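Local coordinates for protein albumin-1 (Psophocarpus tetragonolobus, PDB 1WBA) that serves as a seed storage albumin of the winged bean and belongs to the leguminous Kunitz-type protease inhibitor family, at residues Y130-I144 with L156-F169. Numbering follows the deposited sequence.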
# COMPACT_ATOMS: atom_id res chain seq x y z
N TYR A 130 -1.70 7.74 9.19
CA TYR A 130 -1.60 8.15 7.79
C TYR A 130 -2.56 7.42 6.88
O TYR A 130 -3.23 6.48 7.28
CB TYR A 130 -0.17 7.86 7.32
CG TYR A 130 0.81 8.68 8.07
CD1 TYR A 130 1.10 9.97 7.66
CD2 TYR A 130 1.37 8.21 9.25
CE1 TYR A 130 1.92 10.79 8.40
CE2 TYR A 130 2.21 9.02 10.02
CZ TYR A 130 2.47 10.32 9.58
OH TYR A 130 3.31 11.13 10.30
N LYS A 131 -2.63 7.87 5.63
CA LYS A 131 -3.45 7.22 4.62
C LYS A 131 -2.55 7.14 3.40
O LYS A 131 -1.59 7.90 3.27
CB LYS A 131 -4.72 8.01 4.31
CG LYS A 131 -4.48 9.35 3.69
CD LYS A 131 -5.79 9.99 3.35
CE LYS A 131 -5.58 11.41 2.94
NZ LYS A 131 -6.84 12.01 2.42
N LEU A 132 -2.86 6.19 2.52
CA LEU A 132 -2.09 5.96 1.29
C LEU A 132 -2.90 6.43 0.08
O LEU A 132 -4.11 6.26 0.05
CB LEU A 132 -1.75 4.47 1.15
CG LEU A 132 -0.93 3.84 2.28
CD1 LEU A 132 -0.73 2.35 2.01
CD2 LEU A 132 0.41 4.52 2.43
N LEU A 133 -2.24 7.05 -0.88
CA LEU A 133 -2.93 7.51 -2.07
C LEU A 133 -2.18 6.93 -3.26
O LEU A 133 -1.04 6.48 -3.14
CB LEU A 133 -2.93 9.04 -2.15
CG LEU A 133 -3.63 9.81 -1.00
CD1 LEU A 133 -2.62 10.39 -0.07
CD2 LEU A 133 -4.51 10.87 -1.54
N PHE A 134 -2.85 6.87 -4.40
CA PHE A 134 -2.21 6.41 -5.61
C PHE A 134 -2.34 7.57 -6.59
O PHE A 134 -3.42 8.09 -6.83
CB PHE A 134 -2.85 5.15 -6.19
CG PHE A 134 -2.22 4.72 -7.48
CD1 PHE A 134 -0.95 4.17 -7.49
CD2 PHE A 134 -2.88 4.90 -8.69
CE1 PHE A 134 -0.33 3.82 -8.69
CE2 PHE A 134 -2.27 4.55 -9.90
CZ PHE A 134 -1.00 4.01 -9.90
N CYS A 135 -1.21 7.95 -7.15
CA CYS A 135 -1.16 9.07 -8.07
C CYS A 135 -0.72 8.59 -9.43
O CYS A 135 0.46 8.40 -9.67
CB CYS A 135 -0.19 10.14 -7.55
SG CYS A 135 -0.64 10.81 -5.90
N PRO A 136 -1.68 8.35 -10.33
CA PRO A 136 -1.33 7.88 -11.67
C PRO A 136 -0.62 8.99 -12.40
O PRO A 136 -0.77 10.17 -12.06
CB PRO A 136 -2.68 7.56 -12.30
CG PRO A 136 -3.64 8.41 -11.54
CD PRO A 136 -3.14 8.37 -10.14
N VAL A 137 0.19 8.63 -13.39
CA VAL A 137 0.90 9.63 -14.17
C VAL A 137 -0.10 10.47 -14.96
O VAL A 137 -0.99 9.94 -15.63
CB VAL A 137 1.93 8.99 -15.11
CG1 VAL A 137 2.57 10.07 -15.98
CG2 VAL A 137 3.00 8.31 -14.30
N GLY A 138 0.03 11.79 -14.81
CA GLY A 138 -0.83 12.74 -15.49
C GLY A 138 -2.29 12.76 -15.07
O GLY A 138 -3.17 13.12 -15.86
N SER A 139 -2.56 12.44 -13.81
CA SER A 139 -3.92 12.39 -13.32
C SER A 139 -3.95 12.72 -11.81
O SER A 139 -2.93 12.61 -11.13
CB SER A 139 -4.49 11.00 -13.60
OG SER A 139 -5.86 10.88 -13.24
N PRO A 140 -5.10 13.22 -11.31
CA PRO A 140 -5.18 13.54 -9.89
C PRO A 140 -5.06 12.26 -9.07
O PRO A 140 -5.34 11.16 -9.55
CB PRO A 140 -6.59 14.15 -9.75
CG PRO A 140 -6.87 14.70 -11.11
CD PRO A 140 -6.33 13.61 -12.02
N CYS A 141 -4.66 12.39 -7.81
CA CYS A 141 -4.48 11.25 -6.93
C CYS A 141 -5.80 10.70 -6.39
O CYS A 141 -6.77 11.45 -6.19
CB CYS A 141 -3.57 11.64 -5.77
SG CYS A 141 -1.96 12.28 -6.31
N LYS A 142 -5.81 9.40 -6.11
CA LYS A 142 -6.99 8.72 -5.61
C LYS A 142 -6.69 8.10 -4.27
O LYS A 142 -5.53 7.74 -3.97
CB LYS A 142 -7.41 7.64 -6.59
CG LYS A 142 -7.59 8.16 -7.98
CD LYS A 142 -7.95 7.09 -8.98
CE LYS A 142 -8.30 7.76 -10.30
NZ LYS A 142 -8.72 6.79 -11.33
N ASN A 143 -7.73 7.92 -3.47
CA ASN A 143 -7.58 7.32 -2.15
C ASN A 143 -7.51 5.82 -2.26
O ASN A 143 -8.00 5.22 -3.23
CB ASN A 143 -8.78 7.65 -1.28
CG ASN A 143 -8.83 9.09 -0.91
OD1 ASN A 143 -7.87 9.64 -0.37
ND2 ASN A 143 -9.95 9.72 -1.20
N ILE A 144 -6.89 5.21 -1.26
CA ILE A 144 -6.82 3.76 -1.20
C ILE A 144 -7.71 3.35 -0.02
O ILE A 144 -7.49 3.79 1.11
CB ILE A 144 -5.38 3.24 -1.03
CG1 ILE A 144 -4.56 3.60 -2.29
CG2 ILE A 144 -5.38 1.71 -0.80
CD1 ILE A 144 -3.08 3.37 -2.17
N LEU A 156 -7.94 -4.01 -1.32
CA LEU A 156 -7.49 -2.62 -1.27
C LEU A 156 -7.81 -2.06 -2.64
O LEU A 156 -7.28 -2.52 -3.65
CB LEU A 156 -5.98 -2.56 -0.99
CG LEU A 156 -5.53 -2.95 0.42
CD1 LEU A 156 -4.07 -2.65 0.59
CD2 LEU A 156 -6.28 -2.18 1.44
N VAL A 157 -8.75 -1.12 -2.67
CA VAL A 157 -9.19 -0.51 -3.92
C VAL A 157 -8.78 0.96 -4.03
O VAL A 157 -8.55 1.64 -3.02
CB VAL A 157 -10.70 -0.67 -4.13
CG1 VAL A 157 -11.08 -2.14 -4.08
CG2 VAL A 157 -11.48 0.10 -3.09
N VAL A 158 -8.69 1.45 -5.26
CA VAL A 158 -8.27 2.82 -5.51
C VAL A 158 -9.37 3.62 -6.20
O VAL A 158 -9.83 3.25 -7.29
CB VAL A 158 -6.99 2.84 -6.39
CG1 VAL A 158 -6.51 4.27 -6.65
CG2 VAL A 158 -5.88 2.04 -5.74
N SER A 159 -9.83 4.69 -5.56
CA SER A 159 -10.82 5.55 -6.16
C SER A 159 -10.88 6.88 -5.43
O SER A 159 -10.41 7.01 -4.29
CB SER A 159 -12.21 4.90 -6.22
OG SER A 159 -12.92 5.05 -5.01
N TYR A 160 -11.39 7.89 -6.14
CA TYR A 160 -11.55 9.24 -5.59
C TYR A 160 -12.50 9.19 -4.40
O TYR A 160 -12.36 9.94 -3.44
CB TYR A 160 -12.19 10.15 -6.65
CG TYR A 160 -11.32 10.47 -7.85
CD1 TYR A 160 -10.00 10.89 -7.68
CD2 TYR A 160 -11.84 10.40 -9.15
CE1 TYR A 160 -9.21 11.23 -8.77
CE2 TYR A 160 -11.05 10.74 -10.25
CZ TYR A 160 -9.74 11.15 -10.05
OH TYR A 160 -8.94 11.49 -11.12
N GLN A 161 -13.45 8.27 -4.47
CA GLN A 161 -14.48 8.16 -3.45
C GLN A 161 -14.26 7.14 -2.33
O GLN A 161 -15.10 7.02 -1.43
CB GLN A 161 -15.84 7.96 -4.14
N SER A 162 -13.14 6.43 -2.36
CA SER A 162 -12.87 5.45 -1.32
C SER A 162 -12.60 6.15 0.01
O SER A 162 -11.93 7.18 0.04
CB SER A 162 -11.65 4.58 -1.66
OG SER A 162 -11.91 3.73 -2.76
N ASP A 163 -13.17 5.60 1.08
CA ASP A 163 -12.95 6.13 2.42
C ASP A 163 -11.53 5.62 2.69
O ASP A 163 -11.30 4.42 2.64
CB ASP A 163 -13.97 5.50 3.37
CG ASP A 163 -13.83 5.98 4.80
OD1 ASP A 163 -13.53 7.18 5.00
OD2 ASP A 163 -14.02 5.15 5.71
N PRO A 164 -10.57 6.52 2.90
CA PRO A 164 -9.17 6.15 3.15
C PRO A 164 -8.95 5.17 4.29
O PRO A 164 -9.57 5.29 5.35
CB PRO A 164 -8.52 7.49 3.49
CG PRO A 164 -9.42 8.51 2.85
CD PRO A 164 -10.77 7.96 3.12
N LEU A 165 -8.09 4.19 4.07
CA LEU A 165 -7.75 3.22 5.10
C LEU A 165 -6.70 3.99 5.92
O LEU A 165 -5.72 4.47 5.36
CB LEU A 165 -7.09 2.00 4.45
CG LEU A 165 -6.96 0.63 5.15
CD1 LEU A 165 -5.78 -0.10 4.53
CD2 LEU A 165 -6.77 0.73 6.64
N VAL A 166 -6.92 4.15 7.21
CA VAL A 166 -5.96 4.86 8.05
C VAL A 166 -5.03 3.82 8.65
O VAL A 166 -5.47 2.84 9.26
CB VAL A 166 -6.65 5.71 9.17
CG1 VAL A 166 -5.60 6.41 10.04
CG2 VAL A 166 -7.57 6.74 8.54
N VAL A 167 -3.73 4.07 8.54
CA VAL A 167 -2.73 3.13 9.02
C VAL A 167 -1.64 3.78 9.87
O VAL A 167 -1.57 5.01 9.99
CB VAL A 167 -2.03 2.45 7.80
CG1 VAL A 167 -3.05 1.77 6.91
CG2 VAL A 167 -1.25 3.49 6.98
N LYS A 168 -0.81 2.92 10.44
CA LYS A 168 0.35 3.29 11.22
C LYS A 168 1.48 2.45 10.65
O LYS A 168 1.25 1.36 10.14
CB LYS A 168 0.16 2.93 12.70
CG LYS A 168 -0.46 4.01 13.56
CD LYS A 168 -0.50 3.54 15.00
CE LYS A 168 -0.85 4.66 15.94
NZ LYS A 168 0.21 5.71 15.90
N PHE A 169 2.71 2.97 10.70
CA PHE A 169 3.88 2.25 10.20
C PHE A 169 4.71 1.77 11.38
O PHE A 169 5.17 2.58 12.18
CB PHE A 169 4.74 3.15 9.30
CG PHE A 169 4.01 3.65 8.07
CD1 PHE A 169 3.92 2.86 6.93
CD2 PHE A 169 3.40 4.90 8.08
CE1 PHE A 169 3.22 3.31 5.80
CE2 PHE A 169 2.69 5.35 6.96
CZ PHE A 169 2.61 4.55 5.81
O HOH W 1 -5.04 4.50 2.72
O HOH W 2 -10.57 4.46 -9.81
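Tyr130 and Val167 exchange a reciprocal pair of nearly straight backbone bonds, each 2.8 Å between N of one and O of the other, where strands 130-136 and 166-169 meet at a steep 107°; farther along, 142-144 runs antiparallel to 156-159 through Asn143 and Ser159. Between the two junctions, Leu165 N bonds to Ile144 O, and a water accepts from Leu132 N while lying close to Ile144 O and Leu165 O, between the two segments. This is part of the curled antiparallel sheet of the Kunitz-type beta-trefoil; 142-148 pairs with 130-136, and 154-159 turns back along it. The Phe169 ring sets its CE2 against Tyr130 CB at 3.8 Å, the two rings inclined by 45°, and its edge meets Leu132 CD2. Tyr130 reaches on to Tyr6 N with its hydroxyl. At the hairpin, Ile144 and Val158 lie side by side, CG1 to CG2. Lys142 CB presses on Val158 CG1 at 3.5 Å, a tight fit. With CG anti to its carbonyl carbon (chi1 -54°) and the rest extended, Lys142 runs over one face of the Tyr160 ring, CE 3.7 Å above the plane; Cys141 O lies at the ring's edge. NZ is 5.0 Å from the ring centroid, a weak cation-pi attraction at most, and a water that NZ holds only weakly donates to Val158 O. Cut back to an alanine here, Lys142 would probably leave that Tyr160 face without its aliphatic cover and the ring freer to turn. Pro164 CB packs alongside Lys131 CD, and Pro164 CG touches Asn143 OD1, while Asn143 ND2 bonds weakly to Tyr160 O.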